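Local coordinates for protein beta-xylosidase (Uncultured organism, PDB 4MLG) that probably hydrolyses the beta-1,4 links of xylo-oligosaccharides, releasing xylose from their non-reducing ends, as a glycoside hydrolase of family 43, at residues Tyr147-Gly152 with Lys184-Arg189; Glu198-Met203 with Asn253-Phe258; Pro128-Tyr133 with Met192-Glu197. One frame throughout, in Å; residues are numbered along the deposited sequence.

Interaction 1. Residues Tyr147-Gly152 with Lys184-Arg189; sequences YYMYFG and KVVRLR
Met149 and Val186 sit opposite each other as a hydrogen-bonded antiparallel pair. Met149 N gives to Val186 O at 2.8 Å. Val186 N returns the bond to Met149 O at 3.0 Å. Phe151 and Lys184 form the next such pair, with both N-H groups and both carbonyls used. One more bond joins Leu188 N to Tyr147 O. Tyr148, Val185 and Arg187 turn their backbone bonds outward, to Trp140, Arg200 and Ala196. Three polar tips find their partners outside the two strands. Tyr148 OH bonds to Asp144, Tyr150 OH to Pro254 O, and Lys184 NZ makes a salt bridge with Asp201. Before it leaves, Lys184 lays CB over one face of the Phe151 ring, 3.7 Å from its centroid. Lys184 CG, anti to the carbonyl carbon (chi1 -64°), stays on the ring as well, 4.0 Å from Phe151 CE1. Val186 CG1 meets the edge of the same ring, 4.0 Å from Phe151 CE2. On the other face of the sheet, Tyr150 and Val185 lie side by side, with Tyr150 CE1 3.5 Å from Val185 CG2. The arrangement is that of two adjacent antiparallel strands in one blade of a beta-propeller, the fold of family 43.

Interaction 2. Residues Glu198-Met203 with Asn253-Phe258; sequences EPRDLM and NPYGPF
Arg200 meets Tyr255 from CD outward. Its CB points toward residues 253-258, and the chain follows that course. Arg200 CD comes 4.0 Å from Tyr255 CD1. Arg200 NE follows, 3.4 Å from Tyr255 CE1, and CZ is just as near that atom. CE1 thus lies over one face of the guanidinium, toward its rim. The two planes are 45° apart, so the groups do not stack flat. Arg200 NH1 is the more distant branch, 4.1 Å from Tyr255 CD1. At the other tip, Arg200 NH2 is 3.4 Å from Tyr255 CE1 and makes a salt bridge with Glu197, whose other oxygen takes a hydrogen bond from Tyr255 OH. One carboxylate therefore holds both tips.

Strands 200-205 and 258-265 are parallel neighbours, consistent with the edges of two adjacent propeller blades meeting here. Phe258 N gives a bond of 2.7 Å to Met203 O. A water links the two segments as well, donating to Tyr255 O at 2.8 Å and accepting from Met203 N at 3.2 Å. The turn leading into strand 258-265 is an Asx turn, in which Asn253 OD1 accepts from Tyr255 N. Leu202 CG stands anti to its backbone N (chi1 -174°), and from there Leu202 CD1 reaches to 3.4 Å from Tyr255 O and also near Pro254 O. The same methyl packs against Phe258 CE2.

Interaction 3. Residues Pro128-Tyr133 with Met192-Glu197; sequences PIKGSY and MLEFAE
Lys130 and Glu194 meet through two bonds, one to each carboxylate oxygen. Lys130 N gives to Glu194 OE1 at 2.8 Å, on the syn lone pair of that oxygen. Lys130 NZ makes a salt bridge with Glu194 OE2 at 3.1 Å, coming from above the carboxylate plane. The glutamate chain is bent at chi2 (-67°), which sets CD back toward the lysine. An alanine in place of Glu194 would probably leave Lys130 N and the ammonium without these acceptors and loosen the hold between the two loops. NZ has a second partner, Asn127 OD1 of the second subunit.

Lys130 lies in a type II beta turn from Ile129 to Ser132, closed by Ser132 N to Ile129 O at 3.1 Å. Gly131 takes the position with positive phi (87°) that usually calls for glycine. Its carbonyl bonds to Asn105 of the second subunit.

Around this polar centre, Phe195 packs on the turn. Ile129 CG2 sits over one face of its ring, 3.8 Å from the centroid, as a CH-pi contact. Ser132 CB comes 4.0 Å from Phe195 CZ. The other branch of Ile129, CG1, lies 3.6 Å from Leu193 O. With one bond from Lys130 on each oxygen, the rotation of the carboxylate is probably fixed, and its charge is likely to offset part of the ammonium charge next to the second subunit.

Interaction 1 lies about 9 Å, centre to centre, from each of the other two, which are about 17 Å apart. Along the chain it is nested inside the loop closed by interaction 3, and interaction 2 opens after both. Strands 147-151, 184-188 and 200-205 are consecutive in one sheet, which fits one propeller blade, with interaction 2 probably at its junction with the next. Interaction 3 joins the loops ahead of strands 138-141 and 200-205. Interactions 2 and 3 touch through Glu197. Interaction 1 lies toward the bound calcium, about 9 Å from the side chain of Tyr150, while interaction 3 sits at the subunit interface, so the blade connects the metal site region with the dimer contact.

Interaction 1. Residues Tyr147-Gly152 with Lys184-Arg189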
loop_
_atom_site.group_PDB
_atom_site.type_symbol
_atom_site.label_atom_id
_atom_site.label_comp_id
_atom_site.label_asym_id
_atom_site.label_seq_id
_atom_site.Cartn_x
_atom_site.Cartn_y
_atom_site.Cartn_z
ATOM N N TYR A 147 8.763 -10.779 -20.358
ATOM C CA TYR A 147 7.757 -9.727 -20.446
ATOM C C TYR A 147 8.065 -8.624 -19.439
ATOM O O TYR A 147 8.232 -8.890 -18.249
ATOM C CB TYR A 147 6.357 -10.296 -20.197
ATOM C CG TYR A 147 5.783 -11.082 -21.358
ATOM C CD1 TYR A 147 4.644 -10.644 -22.021
ATOM C CD2 TYR A 147 6.382 -12.259 -21.792
ATOM C CE1 TYR A 147 4.114 -11.358 -23.082
ATOM C CE2 TYR A 147 5.862 -12.977 -22.853
ATOM C CZ TYR A 147 4.727 -12.524 -23.493
ATOM O OH TYR A 147 4.207 -13.239 -24.547
ATOM N N TYR A 148 8.138 -7.387 -19.921
ATOM C CA TYR A 148 8.508 -6.257 -19.073
ATOM C C TYR A 148 7.347 -5.284 -18.871
ATOM O O TYR A 148 6.571 -5.029 -19.794
ATOM C CB TYR A 148 9.711 -5.521 -19.668
ATOM C CG TYR A 148 10.952 -6.378 -19.813
ATOM C CD1 TYR A 148 11.911 -6.419 -18.811
ATOM C CD2 TYR A 148 11.162 -7.146 -20.951
ATOM C CE1 TYR A 148 13.045 -7.202 -18.938
ATOM C CE2 TYR A 148 12.293 -7.932 -21.085
ATOM C CZ TYR A 148 13.230 -7.954 -20.077
ATOM O OH TYR A 148 14.357 -8.735 -20.210
ATOM N N MET A 149 7.230 -4.748 -17.659
ATOM C CA MET A 149 6.225 -3.733 -17.360
ATOM C C MET A 149 6.862 -2.356 -17.231
ATOM O O MET A 149 7.845 -2.184 -16.512
ATOM C CB MET A 149 5.461 -4.061 -16.073
ATOM C CG MET A 149 4.570 -2.915 -15.589
ATOM S SD MET A 149 3.812 -3.160 -13.969
ATOM C CE MET A 149 2.589 -4.410 -14.350
ATOM N N TYR A 150 6.296 -1.381 -17.932
ATOM C CA TYR A 150 6.719 0.005 -17.793
ATOM C C TYR A 150 5.578 0.806 -17.186
ATOM O O TYR A 150 4.486 0.863 -17.749
ATOM C CB TYR A 150 7.122 0.589 -19.149
ATOM C CG TYR A 150 8.246 -0.168 -19.817
ATOM C CD1 TYR A 150 9.571 0.204 -19.626
ATOM C CD2 TYR A 150 7.985 -1.263 -20.630
ATOM C CE1 TYR A 150 10.600 -0.489 -20.230
ATOM C CE2 TYR A 150 9.007 -1.963 -21.237
ATOM C CZ TYR A 150 10.313 -1.572 -21.034
ATOM O OH TYR A 150 11.332 -2.270 -21.639
ATOM N N PHE A 151 5.827 1.412 -16.030
ATOM C CA PHE A 151 4.789 2.173 -15.348
ATOM C C PHE A 151 5.322 3.475 -14.763
ATOM O O PHE A 151 6.523 3.749 -14.823
ATOM C CB PHE A 151 4.127 1.329 -14.255
ATOM C CG PHE A 151 5.040 0.986 -13.111
ATOM C CD1 PHE A 151 5.066 1.767 -11.965
ATOM C CD2 PHE A 151 5.864 -0.125 -13.175
ATOM C CE1 PHE A 151 5.902 1.450 -10.909
ATOM C CE2 PHE A 151 6.701 -0.447 -12.122
ATOM C CZ PHE A 151 6.718 0.341 -10.988
ATOM N N GLY A 152 4.417 4.268 -14.196
ATOM C CA GLY A 152 4.765 5.553 -13.622
ATOM C C GLY A 152 3.840 6.656 -14.103
ATOM O O GLY A 152 3.277 6.576 -15.197
ATOM N N LYS A 184 9.316 3.752 -14.529
ATOM C CA LYS A 184 9.863 2.539 -13.940
ATOM C C LYS A 184 9.747 1.341 -14.872
ATOM O O LYS A 184 8.808 1.243 -15.660
ATOM C CB LYS A 184 9.179 2.237 -12.607
ATOM C CG LYS A 184 9.421 3.287 -11.536
ATOM C CD LYS A 184 10.898 3.377 -11.190
ATOM C CE LYS A 184 11.159 4.446 -10.143
ATOM N NZ LYS A 184 12.602 4.513 -9.781
ATOM N N VAL A 185 10.715 0.436 -14.772
ATOM C CA VAL A 185 10.717 -0.795 -15.552
ATOM C C VAL A 185 10.944 -1.988 -14.626
ATOM O O VAL A 185 11.783 -1.935 -13.726
ATOM C CB VAL A 185 11.796 -0.764 -16.658
ATOM C CG1 VAL A 185 13.146 -0.356 -16.084
ATOM C CG2 VAL A 185 11.890 -2.109 -17.364
ATOM N N VAL A 186 10.181 -3.056 -14.832
ATOM C CA VAL A 186 10.332 -4.258 -14.026
ATOM C C VAL A 186 9.998 -5.508 -14.841
ATOM O O VAL A 186 9.056 -5.510 -15.637
ATOM C CB VAL A 186 9.473 -4.191 -12.734
ATOM C CG1 VAL A 186 7.995 -4.063 -13.069
ATOM C CG2 VAL A 186 9.729 -5.404 -11.849
ATOM N N ARG A 187 10.793 -6.558 -14.662
ATOM C CA ARG A 187 10.555 -7.814 -15.360
ATOM C C ARG A 187 9.532 -8.657 -14.606
ATOM O O ARG A 187 9.622 -8.818 -13.388
ATOM C CB ARG A 187 11.861 -8.592 -15.540
ATOM C CG ARG A 187 11.707 -9.903 -16.300
ATOM C CD ARG A 187 13.048 -10.592 -16.526
ATOM N NE ARG A 187 13.713 -10.943 -15.273
ATOM C CZ ARG A 187 13.553 -12.102 -14.640
ATOM N NH1 ARG A 187 12.745 -13.028 -15.139
ATOM N NH2 ARG A 187 14.199 -12.334 -13.506
ATOM N N LEU A 188 8.553 -9.184 -15.334
ATOM C CA LEU A 188 7.538 -10.046 -14.746
ATOM C C LEU A 188 7.985 -11.503 -14.792
ATOM O O LEU A 188 8.631 -11.929 -15.750
ATOM C CB LEU A 188 6.210 -9.889 -15.487
ATOM C CG LEU A 188 5.518 -8.531 -15.385
ATOM C CD1 LEU A 188 4.381 -8.436 -16.387
ATOM C CD2 LEU A 188 5.006 -8.305 -13.971
ATOM N N ARG A 189 7.645 -12.263 -13.757
ATOM C CA ARG A 189 7.936 -13.692 -13.751
ATOM C C ARG A 189 6.949 -14.420 -14.662
ATOM O O ARG A 189 5.972 -13.828 -15.119
ATOM C CB ARG A 189 7.914 -14.258 -12.330
ATOM C CG ARG A 189 6.606 -14.064 -11.589
ATOM C CD ARG A 189 6.670 -14.666 -10.191
ATOM N NE ARG A 189 5.341 -14.971 -9.668
ATOM C CZ ARG A 189 5.081 -15.262 -8.397
ATOM N NH1 ARG A 189 6.061 -15.280 -7.504
ATOM N NH2 ARG A 189 3.839 -15.528 -8.019
#

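Interaction 2. Residues Glu198-Met203 with Asn253-Phe258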
loop_
_atom_site.group_PDB
_atom_site.type_symbol
_atom_site.label_atom_id
_atom_site.label_comp_id
_atom_site.label_asym_id
_atom_site.label_seq_id
_atom_site.Cartn_x
_atom_site.Cartn_y
_atom_site.Cartn_z
ATOM N N GLU A 198 13.102 -6.274 -8.579
ATOM C CA GLU A 198 12.743 -4.934 -8.136
ATOM C C GLU A 198 12.736 -3.972 -9.317
ATOM O O GLU A 198 13.657 -3.984 -10.134
ATOM C CB GLU A 198 13.715 -4.429 -7.068
ATOM C CG GLU A 198 13.646 -5.167 -5.743
ATOM C CD GLU A 198 14.282 -4.380 -4.613
ATOM O OE1 GLU A 198 13.932 -3.193 -4.444
ATOM O OE2 GLU A 198 15.135 -4.947 -3.898
ATOM N N PRO A 199 11.689 -3.142 -9.414
ATOM C CA PRO A 199 11.603 -2.111 -10.454
ATOM C C PRO A 199 12.769 -1.133 -10.363
ATOM O O PRO A 199 13.341 -0.955 -9.288
ATOM C CB PRO A 199 10.290 -1.395 -10.126
ATOM C CG PRO A 199 9.480 -2.413 -9.396
ATOM C CD PRO A 199 10.470 -3.198 -8.589
ATOM N N ARG A 200 13.117 -0.511 -11.484
ATOM C CA ARG A 200 14.232 0.426 -11.519
ATOM C C ARG A 200 13.972 1.563 -12.500
ATOM O O ARG A 200 13.074 1.478 -13.339
ATOM C CB ARG A 200 15.532 -0.300 -11.872
ATOM C CG ARG A 200 15.404 -1.281 -13.027
ATOM C CD ARG A 200 16.700 -2.043 -13.253
ATOM N NE ARG A 200 16.479 -3.485 -13.321
ATOM C CZ ARG A 200 17.430 -4.377 -13.579
ATOM N NH1 ARG A 200 18.675 -3.978 -13.800
ATOM N NH2 ARG A 200 17.136 -5.669 -13.619
ATOM N N ASP A 201 14.757 2.628 -12.382
ATOM C CA ASP A 201 14.627 3.778 -13.268
ATOM C C ASP A 201 14.893 3.408 -14.722
ATOM O O ASP A 201 15.903 2.776 -15.037
ATOM C CB ASP A 201 15.587 4.897 -12.847
ATOM C CG ASP A 201 15.144 5.606 -11.583
ATOM O OD1 ASP A 201 13.923 5.670 -11.332
ATOM O OD2 ASP A 201 16.016 6.106 -10.842
ATOM N N LEU A 202 13.972 3.793 -15.601
ATOM C CA LEU A 202 14.227 3.749 -17.032
ATOM C C LEU A 202 14.740 5.121 -17.431
ATOM O O LEU A 202 13.956 6.017 -17.744
ATOM C CB LEU A 202 12.957 3.424 -17.816
ATOM C CG LEU A 202 13.186 3.227 -19.318
ATOM C CD1 LEU A 202 13.839 1.876 -19.590
ATOM C CD2 LEU A 202 11.894 3.377 -20.104
ATOM N N MET A 203 16.058 5.284 -17.401
ATOM C CA MET A 203 16.673 6.586 -17.623
ATOM C C MET A 203 16.375 7.149 -19.009
ATOM O O MET A 203 16.654 6.511 -20.024
ATOM C CB MET A 203 18.185 6.505 -17.405
ATOM C CG MET A 203 18.580 5.921 -16.059
ATOM S SD MET A 203 20.364 5.747 -15.867
ATOM C CE MET A 203 20.868 7.460 -15.760
ATOM N N ASN A 253 17.986 -1.835 -25.687
ATOM C CA ASN A 253 17.543 -2.891 -24.781
ATOM C C ASN A 253 16.453 -2.392 -23.832
ATOM O O ASN A 253 16.377 -1.197 -23.551
ATOM C CB ASN A 253 18.734 -3.463 -24.003
ATOM C CG ASN A 253 19.242 -2.521 -22.933
ATOM O OD1 ASN A 253 18.888 -2.648 -21.762
ATOM N ND2 ASN A 253 20.085 -1.574 -23.329
ATOM N N PRO A 254 15.598 -3.307 -23.339
ATOM C CA PRO A 254 14.464 -2.934 -22.484
ATOM C C PRO A 254 14.851 -2.215 -21.191
ATOM O O PRO A 254 14.008 -1.530 -20.608
ATOM C CB PRO A 254 13.803 -4.283 -22.161
ATOM C CG PRO A 254 14.837 -5.317 -22.483
ATOM C CD PRO A 254 15.602 -4.751 -23.630
ATOM N N TYR A 255 16.096 -2.366 -20.752
ATOM C CA TYR A 255 16.558 -1.714 -19.530
ATOM C C TYR A 255 17.334 -0.436 -19.824
ATOM O O TYR A 255 17.026 0.622 -19.277
ATOM C CB TYR A 255 17.443 -2.658 -18.713
ATOM C CG TYR A 255 16.710 -3.805 -18.056
ATOM C CD1 TYR A 255 15.979 -3.609 -16.892
ATOM C CD2 TYR A 255 16.769 -5.087 -18.586
ATOM C CE1 TYR A 255 15.315 -4.656 -16.282
ATOM C CE2 TYR A 255 16.110 -6.139 -17.982
ATOM C CZ TYR A 255 15.384 -5.918 -16.831
ATOM O OH TYR A 255 14.725 -6.964 -16.229
ATOM N N GLY A 256 18.342 -0.556 -20.685
ATOM C CA GLY A 256 19.283 0.516 -20.973
ATOM C C GLY A 256 18.658 1.870 -21.232
ATOM O O GLY A 256 17.536 1.950 -21.730
ATOM N N PRO A 257 19.386 2.944 -20.887
ATOM C CA PRO A 257 18.905 4.326 -20.990
ATOM C C PRO A 257 18.377 4.655 -22.381
ATOM O O PRO A 257 18.940 4.206 -23.378
ATOM C CB PRO A 257 20.160 5.148 -20.694
ATOM C CG PRO A 257 20.974 4.271 -19.821
ATOM C CD PRO A 257 20.749 2.878 -20.333
ATOM N N PHE A 258 17.293 5.421 -22.433
ATOM C CA PHE A 258 16.709 5.842 -23.699
ATOM C C PHE A 258 17.001 7.310 -23.974
ATOM O O PHE A 258 16.795 8.166 -23.114
ATOM C CB PHE A 258 15.201 5.585 -23.708
ATOM C CG PHE A 258 14.832 4.167 -24.033
ATOM C CD1 PHE A 258 14.292 3.844 -25.266
ATOM C CD2 PHE A 258 15.037 3.155 -23.110
ATOM C CE1 PHE A 258 13.957 2.539 -25.571
ATOM C CE2 PHE A 258 14.704 1.847 -23.409
ATOM C CZ PHE A 258 14.165 1.538 -24.642
HETATM O O HOH W 1 18.074 2.881 -18.040
#

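Interaction 3. Residues Pro128-Tyr133 with Met192-Glu197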
loop_
_atom_site.group_PDB
_atom_site.type_symbol
_atom_site.label_atom_id
_atom_site.label_comp_id
_atom_site.label_asym_id
_atom_site.label_seq_id
_atom_site.Cartn_x
_atom_site.Cartn_y
_atom_site.Cartn_z
ATOM N N PRO A 128 -3.720 -6.906 -5.255
ATOM C CA PRO A 128 -2.835 -6.263 -6.228
ATOM C C PRO A 128 -1.449 -6.897 -6.226
ATOM O O PRO A 128 -1.104 -7.610 -5.284
ATOM C CB PRO A 128 -2.753 -4.822 -5.719
ATOM C CG PRO A 128 -3.022 -4.925 -4.258
ATOM C CD PRO A 128 -4.048 -6.010 -4.132
ATOM N N ILE A 129 -0.675 -6.637 -7.275
ATOM C CA ILE A 129 0.688 -7.145 -7.383
ATOM C C ILE A 129 1.552 -6.646 -6.228
ATOM O O ILE A 129 1.541 -5.460 -5.901
ATOM C CB ILE A 129 1.333 -6.718 -8.717
ATOM C CG1 ILE A 129 0.528 -7.261 -9.900
ATOM C CG2 ILE A 129 2.778 -7.186 -8.797
ATOM C CD1 ILE A 129 1.092 -6.867 -11.253
ATOM N N LYS A 130 2.291 -7.559 -5.609
ATOM C CA LYS A 130 3.161 -7.218 -4.489
ATOM C C LYS A 130 4.239 -6.221 -4.902
ATOM O O LYS A 130 4.980 -6.455 -5.857
ATOM C CB LYS A 130 3.809 -8.480 -3.918
ATOM C CG LYS A 130 2.816 -9.517 -3.424
ATOM C CD LYS A 130 3.512 -10.815 -3.058
ATOM C CE LYS A 130 2.536 -11.803 -2.443
ATOM N NZ LYS A 130 1.383 -12.090 -3.341
ATOM N N GLY A 131 4.318 -5.109 -4.179
ATOM C CA GLY A 131 5.330 -4.101 -4.434
ATOM C C GLY A 131 4.916 -3.079 -5.475
ATOM O O GLY A 131 5.602 -2.077 -5.677
ATOM N N SER A 132 3.791 -3.332 -6.135
ATOM C CA SER A 132 3.310 -2.454 -7.197
ATOM C C SER A 132 2.889 -1.090 -6.661
ATOM O O SER A 132 2.397 -0.976 -5.537
ATOM C CB SER A 132 2.141 -3.103 -7.939
ATOM O OG SER A 132 1.055 -3.340 -7.061
ATOM N N TYR A 133 3.088 -0.059 -7.474
ATOM C CA TYR A 133 2.693 1.296 -7.112
ATOM C C TYR A 133 2.519 2.155 -8.359
ATOM O O TYR A 133 2.840 1.720 -9.466
ATOM C CB TYR A 133 3.709 1.922 -6.153
ATOM C CG TYR A 133 5.099 2.110 -6.724
ATOM C CD1 TYR A 133 5.490 3.332 -7.255
ATOM C CD2 TYR A 133 6.026 1.075 -6.715
ATOM C CE1 TYR A 133 6.758 3.518 -7.769
ATOM C CE2 TYR A 133 7.300 1.251 -7.229
ATOM C CZ TYR A 133 7.659 2.476 -7.754
ATOM O OH TYR A 133 8.922 2.664 -8.267
ATOM N N MET A 192 3.126 -14.432 -14.611
ATOM C CA MET A 192 2.585 -13.103 -14.896
ATOM C C MET A 192 1.703 -12.542 -13.782
ATOM O O MET A 192 0.857 -11.685 -14.029
ATOM C CB MET A 192 1.819 -13.108 -16.224
ATOM C CG MET A 192 2.659 -13.530 -17.418
ATOM S SD MET A 192 3.937 -12.331 -17.838
ATOM C CE MET A 192 2.968 -11.068 -18.659
ATOM N N LEU A 193 1.908 -13.018 -12.558
ATOM C CA LEU A 193 1.106 -12.569 -11.425
ATOM C C LEU A 193 1.888 -11.636 -10.506
ATOM O O LEU A 193 1.304 -10.825 -9.788
ATOM C CB LEU A 193 0.581 -13.764 -10.630
ATOM C CG LEU A 193 -0.288 -14.763 -11.395
ATOM C CD1 LEU A 193 -0.802 -15.850 -10.464
ATOM C CD2 LEU A 193 -1.441 -14.054 -12.090
ATOM N N GLU A 194 3.212 -11.762 -10.524
ATOM C CA GLU A 194 4.065 -10.948 -9.663
ATOM C C GLU A 194 5.305 -10.458 -10.396
ATOM O O GLU A 194 5.603 -10.909 -11.503
ATOM C CB GLU A 194 4.489 -11.736 -8.419
ATOM C CG GLU A 194 3.344 -12.153 -7.506
ATOM C CD GLU A 194 2.660 -10.975 -6.838
ATOM O OE1 GLU A 194 3.248 -9.873 -6.811
ATOM O OE2 GLU A 194 1.531 -11.153 -6.335
ATOM N N PHE A 195 6.024 -9.531 -9.770
ATOM C CA PHE A 195 7.293 -9.051 -10.302
ATOM C C PHE A 195 8.359 -10.121 -10.105
ATOM O O PHE A 195 8.322 -10.869 -9.130
ATOM C CB PHE A 195 7.720 -7.758 -9.600
ATOM C CG PHE A 195 6.804 -6.591 -9.850
ATOM C CD1 PHE A 195 5.936 -6.585 -10.934
ATOM C CD2 PHE A 195 6.815 -5.494 -9.003
ATOM C CE1 PHE A 195 5.091 -5.506 -11.164
ATOM C CE2 PHE A 195 5.976 -4.414 -9.226
ATOM C CZ PHE A 195 5.113 -4.420 -10.307
ATOM N N ALA A 196 9.306 -10.200 -11.033
ATOM C CA ALA A 196 10.401 -11.158 -10.921
ATOM C C ALA A 196 11.601 -10.516 -10.232
ATOM O O ALA A 196 12.504 -11.205 -9.758
ATOM C CB ALA A 196 10.794 -11.681 -12.293
ATOM N N GLU A 197 11.597 -9.189 -10.182
ATOM C CA GLU A 197 12.699 -8.432 -9.606
ATOM C C GLU A 197 12.188 -7.104 -9.068
ATOM O O GLU A 197 10.987 -6.836 -9.097
ATOM C CB GLU A 197 13.767 -8.167 -10.668
ATOM C CG GLU A 197 13.262 -7.317 -11.825
ATOM C CD GLU A 197 14.340 -7.000 -12.838
ATOM O OE1 GLU A 197 15.474 -7.496 -12.675
ATOM O OE2 GLU A 197 14.053 -6.250 -13.796
#